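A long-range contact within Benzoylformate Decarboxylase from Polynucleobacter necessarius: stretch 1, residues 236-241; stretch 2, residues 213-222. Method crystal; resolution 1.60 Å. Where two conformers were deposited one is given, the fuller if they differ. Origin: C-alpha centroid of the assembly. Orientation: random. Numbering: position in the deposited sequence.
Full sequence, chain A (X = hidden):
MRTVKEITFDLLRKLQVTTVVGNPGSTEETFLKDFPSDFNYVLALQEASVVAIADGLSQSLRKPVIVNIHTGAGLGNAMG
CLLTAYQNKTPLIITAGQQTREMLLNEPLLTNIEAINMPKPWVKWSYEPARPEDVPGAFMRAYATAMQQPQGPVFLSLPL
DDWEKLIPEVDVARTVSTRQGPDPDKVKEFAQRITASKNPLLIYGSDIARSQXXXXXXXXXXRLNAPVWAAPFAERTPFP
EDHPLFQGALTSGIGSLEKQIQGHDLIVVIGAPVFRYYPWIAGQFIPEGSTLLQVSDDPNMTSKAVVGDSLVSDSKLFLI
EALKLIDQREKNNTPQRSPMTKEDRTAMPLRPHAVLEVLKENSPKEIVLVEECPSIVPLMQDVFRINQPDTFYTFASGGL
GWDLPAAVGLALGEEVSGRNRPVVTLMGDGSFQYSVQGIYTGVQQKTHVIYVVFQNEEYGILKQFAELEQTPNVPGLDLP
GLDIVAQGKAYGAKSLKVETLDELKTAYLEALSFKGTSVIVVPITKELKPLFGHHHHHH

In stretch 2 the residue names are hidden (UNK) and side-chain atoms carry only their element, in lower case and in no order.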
ATOM      1  N   ARG A 236       6.306 -29.911   6.016  1.00 10.83           N
ATOM      2  CA  ARG A 236       7.476 -30.704   6.380  1.00 11.89           C
ATOM      3  C   ARG A 236       7.159 -31.579   7.581  1.00 13.33           C
ATOM      4  O   ARG A 236       6.522 -31.133   8.537  1.00 11.47           O
ATOM      5  CB  ARG A 236       8.663 -29.799   6.685  1.00 12.17           C
ATOM      6  CG  ARG A 236       9.175 -29.085   5.456  1.00 11.63           C
ATOM      7  CD  ARG A 236      10.201 -28.067   5.804  1.00 14.66           C
ATOM      8  NE  ARG A 236      11.387 -28.684   6.384  1.00 14.68           N
ATOM      9  CZ  ARG A 236      12.463 -27.996   6.733  1.00 13.06           C
ATOM     10  NH1 ARG A 236      12.476 -26.685   6.546  1.00 11.69           N
ATOM     11  NH2 ARG A 236      13.513 -28.616   7.263  1.00 12.90           N
ATOM     12  N   THR A 237       7.599 -32.830   7.508  1.00 11.73           N
ATOM     13  CA  THR A 237       7.258 -33.845   8.494  1.00 11.42           C
ATOM     14  C   THR A 237       7.603 -33.395   9.916  1.00 11.92           C
ATOM     15  O   THR A 237       8.749 -33.061  10.200  1.00 11.63           O
ATOM     16  CB  THR A 237       8.023 -35.148   8.184  1.00 11.53           C
ATOM     17  OG1 THR A 237       7.825 -35.497   6.805  1.00 14.04           O
ATOM     18  CG2 THR A 237       7.537 -36.274   9.077  1.00 10.97           C
ATOM     19  N   PRO A 238       6.607 -33.373  10.820  1.00  9.82           N
ATOM     20  CA  PRO A 238       6.937 -32.937  12.179  1.00 13.57           C
ATOM     21  C   PRO A 238       7.156 -34.069  13.194  1.00 14.81           C
ATOM     22  O   PRO A 238       7.567 -33.784  14.316  1.00 16.30           O
ATOM     23  CB  PRO A 238       5.701 -32.124  12.579  1.00 15.47           C
ATOM     24  CG  PRO A 238       4.588 -32.788  11.857  1.00 17.97           C
ATOM     25  CD  PRO A 238       5.161 -33.309  10.552  1.00 11.50           C
ATOM     26  N   PHE A 239       6.881 -35.313  12.822  1.00 11.82           N
ATOM     27  CA  PHE A 239       6.949 -36.421  13.772  1.00 14.25           C
ATOM     28  C   PHE A 239       7.200 -37.734  13.006  1.00 13.09           C
ATOM     29  O   PHE A 239       6.685 -37.921  11.897  1.00 14.50           O
ATOM     30  CB  PHE A 239       5.626 -36.479  14.551  1.00 13.76           C
ATOM     31  CG  PHE A 239       5.646 -37.385  15.762  1.00 14.79           C
ATOM     32  CD1 PHE A 239       5.122 -38.667  15.696  1.00 13.89           C
ATOM     33  CD2 PHE A 239       6.146 -36.933  16.972  1.00 16.23           C
ATOM     34  CE1 PHE A 239       5.119 -39.502  16.812  1.00 14.05           C
ATOM     35  CE2 PHE A 239       6.143 -37.758  18.096  1.00 18.42           C
ATOM     36  CZ  PHE A 239       5.629 -39.045  18.013  1.00 14.70           C
ATOM     37  N   PRO A 240       8.007 -38.646  13.576  1.00 13.13           N
ATOM     38  CA  PRO A 240       8.271 -39.892  12.840  1.00 14.24           C
ATOM     39  C   PRO A 240       6.974 -40.648  12.561  1.00 14.64           C
ATOM     40  O   PRO A 240       6.209 -40.956  13.479  1.00 13.23           O
ATOM     41  CB  PRO A 240       9.168 -40.690  13.794  1.00 16.52           C
ATOM     42  CG  PRO A 240       8.987 -40.052  15.147  1.00 14.52           C
ATOM     43  CD  PRO A 240       8.728 -38.597  14.860  1.00 15.46           C
ATOM     44  N   GLU A 241       6.723 -40.946  11.293  1.00 11.55           N
ATOM     45  CA  GLU A 241       5.397 -41.417  10.901  1.00 13.56           C
ATOM     46  C   GLU A 241       5.190 -42.917  11.110  1.00 13.23           C
ATOM     47  O   GLU A 241       4.086 -43.439  10.900  1.00 15.23           O
ATOM     48  CB  GLU A 241       5.082 -40.970   9.469  1.00 13.64           C
ATOM     49  CG  GLU A 241       5.100 -39.439   9.388  1.00 12.97           C
ATOM     50  CD  GLU A 241       4.754 -38.882   8.024  1.00 16.80           C
ATOM     51  OE1 GLU A 241       4.915 -39.598   7.010  1.00 15.69           O
ATOM     52  OE2 GLU A 241       4.326 -37.705   7.978  1.00 16.59           O
ATOM     53  N   UNK A 213      13.329 -29.438  16.136  1.00 13.74           N
ATOM     54  CA  UNK A 213      12.753 -29.923  17.393  1.00 13.82           C
ATOM     55  C   UNK A 213      12.275 -31.373  17.324  1.00 15.30           C
ATOM     56  O   UNK A 213      11.516 -31.819  18.180  1.00 17.30           O
ATOM     57  c   UNK A 213      11.603 -29.015  17.827  1.00 13.92           C
ATOM     58  N   UNK A 214      12.710 -32.091  16.293  1.00 16.83           N
ATOM     59  CA  UNK A 214      12.273 -33.464  16.038  1.00 17.15           C
ATOM     60  C   UNK A 214      12.319 -34.325  17.304  1.00 19.06           C
ATOM     61  O   UNK A 214      11.306 -34.896  17.721  1.00 15.73           O
ATOM     62  c   UNK A 214      11.954 -37.199  13.290  1.00 17.23           C
ATOM     63  c   UNK A 214      11.956 -35.792  13.382  1.00 13.48           C
ATOM     64  c   UNK A 214      13.158 -34.061  14.937  1.00 15.42           C
ATOM     65  c   UNK A 214      12.819 -35.439  14.475  1.00 14.28           C
ATOM     66  n   UNK A 214      12.781 -37.676  14.273  1.00 18.00           N
ATOM     67  c   UNK A 214      10.457 -37.145  11.448  1.00 13.23           C
ATOM     68  c   UNK A 214      13.302 -36.614  14.976  1.00 17.14           C
ATOM     69  c   UNK A 214      10.439 -35.746  11.507  1.00 12.67           C
ATOM     70  c   UNK A 214      11.180 -35.055  12.481  1.00 15.84           C
ATOM     71  c   UNK A 214      11.202 -37.890  12.325  1.00 15.34           C
ATOM     72  N   UNK A 215      13.489 -34.395  17.936  1.00 18.01           N
ATOM     73  CA  UNK A 215      13.654 -35.256  19.102  0.54 19.26           C
ATOM     74  C   UNK A 215      12.863 -34.751  20.305  1.00 16.78           C
ATOM     75  O   UNK A 215      12.350 -35.550  21.092  1.00 17.98           O
ATOM     76  c   UNK A 215      15.129 -35.404  19.465  0.54 20.01           C
ATOM     77  o   UNK A 215      15.650 -34.187  19.954  0.54 21.82           O
ATOM     78  N   UNK A 216      12.755 -33.434  20.443  1.00 17.84           N
ATOM     79  CA  UNK A 216      11.989 -32.833  21.530  1.00 16.82           C
ATOM     80  C   UNK A 216      10.490 -33.090  21.391  1.00 15.33           C
ATOM     81  O   UNK A 216       9.787 -33.232  22.383  1.00 16.97           O
ATOM     82  o   UNK A 216      14.378 -31.026  22.649  1.00 24.64           O
ATOM     83  c   UNK A 216      13.746 -31.022  21.570  1.00 26.19           C
ATOM     84  c   UNK A 216      12.263 -31.334  21.608  1.00 18.73           C
ATOM     85  o   UNK A 216      14.281 -30.797  20.458  1.00 24.97           O
ATOM     86  N   UNK A 217      10.006 -33.151  20.154  1.00 15.65           N
ATOM     87  CA  UNK A 217       8.615 -33.493  19.909  1.00 15.47           C
ATOM     88  C   UNK A 217       8.346 -34.945  20.265  1.00 16.05           C
ATOM     89  O   UNK A 217       7.279 -35.275  20.783  1.00 16.65           O
ATOM     90  N   UNK A 218       9.312 -35.819  19.990  1.00 14.33           N
ATOM     91  CA  UNK A 218       9.182 -37.232  20.337  1.00 14.07           C
ATOM     92  C   UNK A 218       9.168 -37.398  21.855  1.00 16.33           C
ATOM     93  O   UNK A 218       8.313 -38.099  22.411  1.00 15.70           O
ATOM     94  c   UNK A 218      11.425 -38.679  17.540  1.00 16.02           C
ATOM     95  c   UNK A 218      10.272 -39.499  20.288  1.00 18.54           C
ATOM     96  c   UNK A 218      10.204 -38.101  18.213  1.00 14.42           C
ATOM     97  c   UNK A 218      10.319 -38.069  19.741  1.00 14.94           C
ATOM     98  N   UNK A 219      10.109 -36.737  22.523  1.00 17.26           N
ATOM     99  CA  UNK A 219      10.169 -36.795  23.981  1.00 15.50           C
ATOM    100  C   UNK A 219       8.858 -36.345  24.622  1.00 17.32           C
ATOM    101  O   UNK A 219       8.353 -36.992  25.545  1.00 19.41           O
ATOM    102  c   UNK A 219      11.341 -35.972  24.503  1.00 21.47           C
ATOM    103  N   UNK A 220       8.310 -35.236  24.131  1.00 16.72           N
ATOM    104  CA  UNK A 220       7.073 -34.676  24.667  1.00 16.91           C
ATOM    105  C   UNK A 220       5.912 -35.657  24.503  1.00 18.75           C
ATOM    106  O   UNK A 220       5.168 -35.915  25.440  1.00 18.37           O
ATOM    107  c   UNK A 220       3.796 -30.984  25.995  1.00 24.66           C
ATOM    108  c   UNK A 220       5.054 -31.155  26.552  1.00 25.38           C
ATOM    109  c   UNK A 220       6.754 -33.350  23.966  1.00 17.85           C
ATOM    110  c   UNK A 220       3.497 -31.578  24.779  1.00 23.32           C
ATOM    111  c   UNK A 220       4.459 -32.343  24.124  1.00 18.42           C
ATOM    112  c   UNK A 220       6.006 -31.923  25.888  1.00 20.49           C
ATOM    113  c   UNK A 220       5.717 -32.523  24.674  1.00 19.27           C
ATOM    114  N   UNK A 221       5.762 -36.203  23.300  1.00 13.22           N
ATOM    115  CA  UNK A 221       4.678 -37.133  23.007  1.00 15.00           C
ATOM    116  C   UNK A 221       4.783 -38.400  23.855  1.00 16.96           C
ATOM    117  O   UNK A 221       3.776 -38.930  24.327  1.00 18.58           O
ATOM    118  c   UNK A 221       4.685 -37.501  21.522  1.00 16.99           C
ATOM    119  N   UNK A 222       6.003 -38.890  24.029  1.00 15.46           N
ATOM    120  CA  UNK A 222       6.228 -40.117  24.785  1.00 17.63           C
ATOM    121  C   UNK A 222       5.987 -39.879  26.278  1.00 22.33           C
ATOM    122  O   UNK A 222       5.545 -40.773  27.000  1.00 24.14           O
ATOM    123  o   UNK A 222       9.337 -42.511  21.804  1.00 20.62           O
ATOM    124  c   UNK A 222       7.788 -41.264  23.121  1.00 18.50           C
ATOM    125  o   UNK A 222      10.098 -41.568  23.630  1.00 24.80           O
ATOM    126  c   UNK A 222       9.171 -41.823  22.837  1.00 21.79           C
ATOM    127  c   UNK A 222       7.635 -40.664  24.523  1.00 17.98           C
TER
HETATM  128  O   HOH W   1       8.554 -34.582  16.801  1.00 15.74           O

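Position 213 carries one side-chain carbon, its CB, which comes no nearer to stretch 1 than 7.2 Å, from Pro-238 O, so it makes no contact; a lone carbon identifies Ala-213. It sits at the N-cap, right before the helix.

Position 214 has one carbon followed by fused five- and six-membered rings of eight carbons and one nitrogen, an indole, hence Trp-214. With chi1 at -177° (t), the ring reaches stretch 1 although the CA-to-CB bond points sideways. Trp-214 CZ3 lies 3.4 Å from Thr-237 O, which meets the ring edge near its plane, while Phe-239 CA lies over one face. Pro-240 CD is 3.6 Å from Trp-214 CZ2 and makes a CH-pi contact with the six-membered ring, 4.1 Å from its centroid and 30° off the normal, thus off-centre.

Position 215 shows one carbon and one oxygen; with CB bonded to a single oxygen and no second carbon, it is Ser-215, pointing away. Position 216 has two carbons, the second bearing two oxygens: a short carboxylate, Asp-216, out of reach of stretch 1.

Position 217 has no side-chain atoms and is Gly-217. Its backbone O approaches the edge of the Phe-239 ring, 3.8 Å from CE2, and also accepts the helical hydrogen bond from the N of position 221 at 3.1 Å.

Position 218 has four carbons, forked at the first, with one arm two carbons long: Ile-218. Its CD1 packs 3.7 Å from Pro-240 CG, and its CG1 lies 4.1 Å from Phe-239 CE2.

Position 219 holds one carbon directed away from stretch 1, giving Ala-219. At position 220, one carbon precedes a six-carbon ring without a hydroxyl, giving Phe-220; the ring leads away. Position 221 again has one carbon, now pointing toward stretch 1 and 3.7 Å from Phe-239 CE2: Ala-221. Position 222 has three carbons, the third carrying two oxygens, so it is Glu-222; its nearest approach to stretch 1 is Glu-222 CG to Phe-239 CZ, 6.0 Å, so it makes no contact.

The contact therefore works through one side of the helix, with Trp-214, Gly-217, Ile-218 and Ala-221 at steps of three, one and three residues, which a helix gathers on one side. Phe-239, with chi1 at -168° (t), brings its ring end to the last three, although its CA-to-CB bond points away. No direct hydrogen bond crosses the interface, which buries 329 Å² summed over both sides; packing dominates. Water 1 supplies a polar bridge, donating to Trp-214 O at 2.9 Å and to Pro-238 O at 2.8 Å.

Stretch 2 213-222: AWSDGIAFAE
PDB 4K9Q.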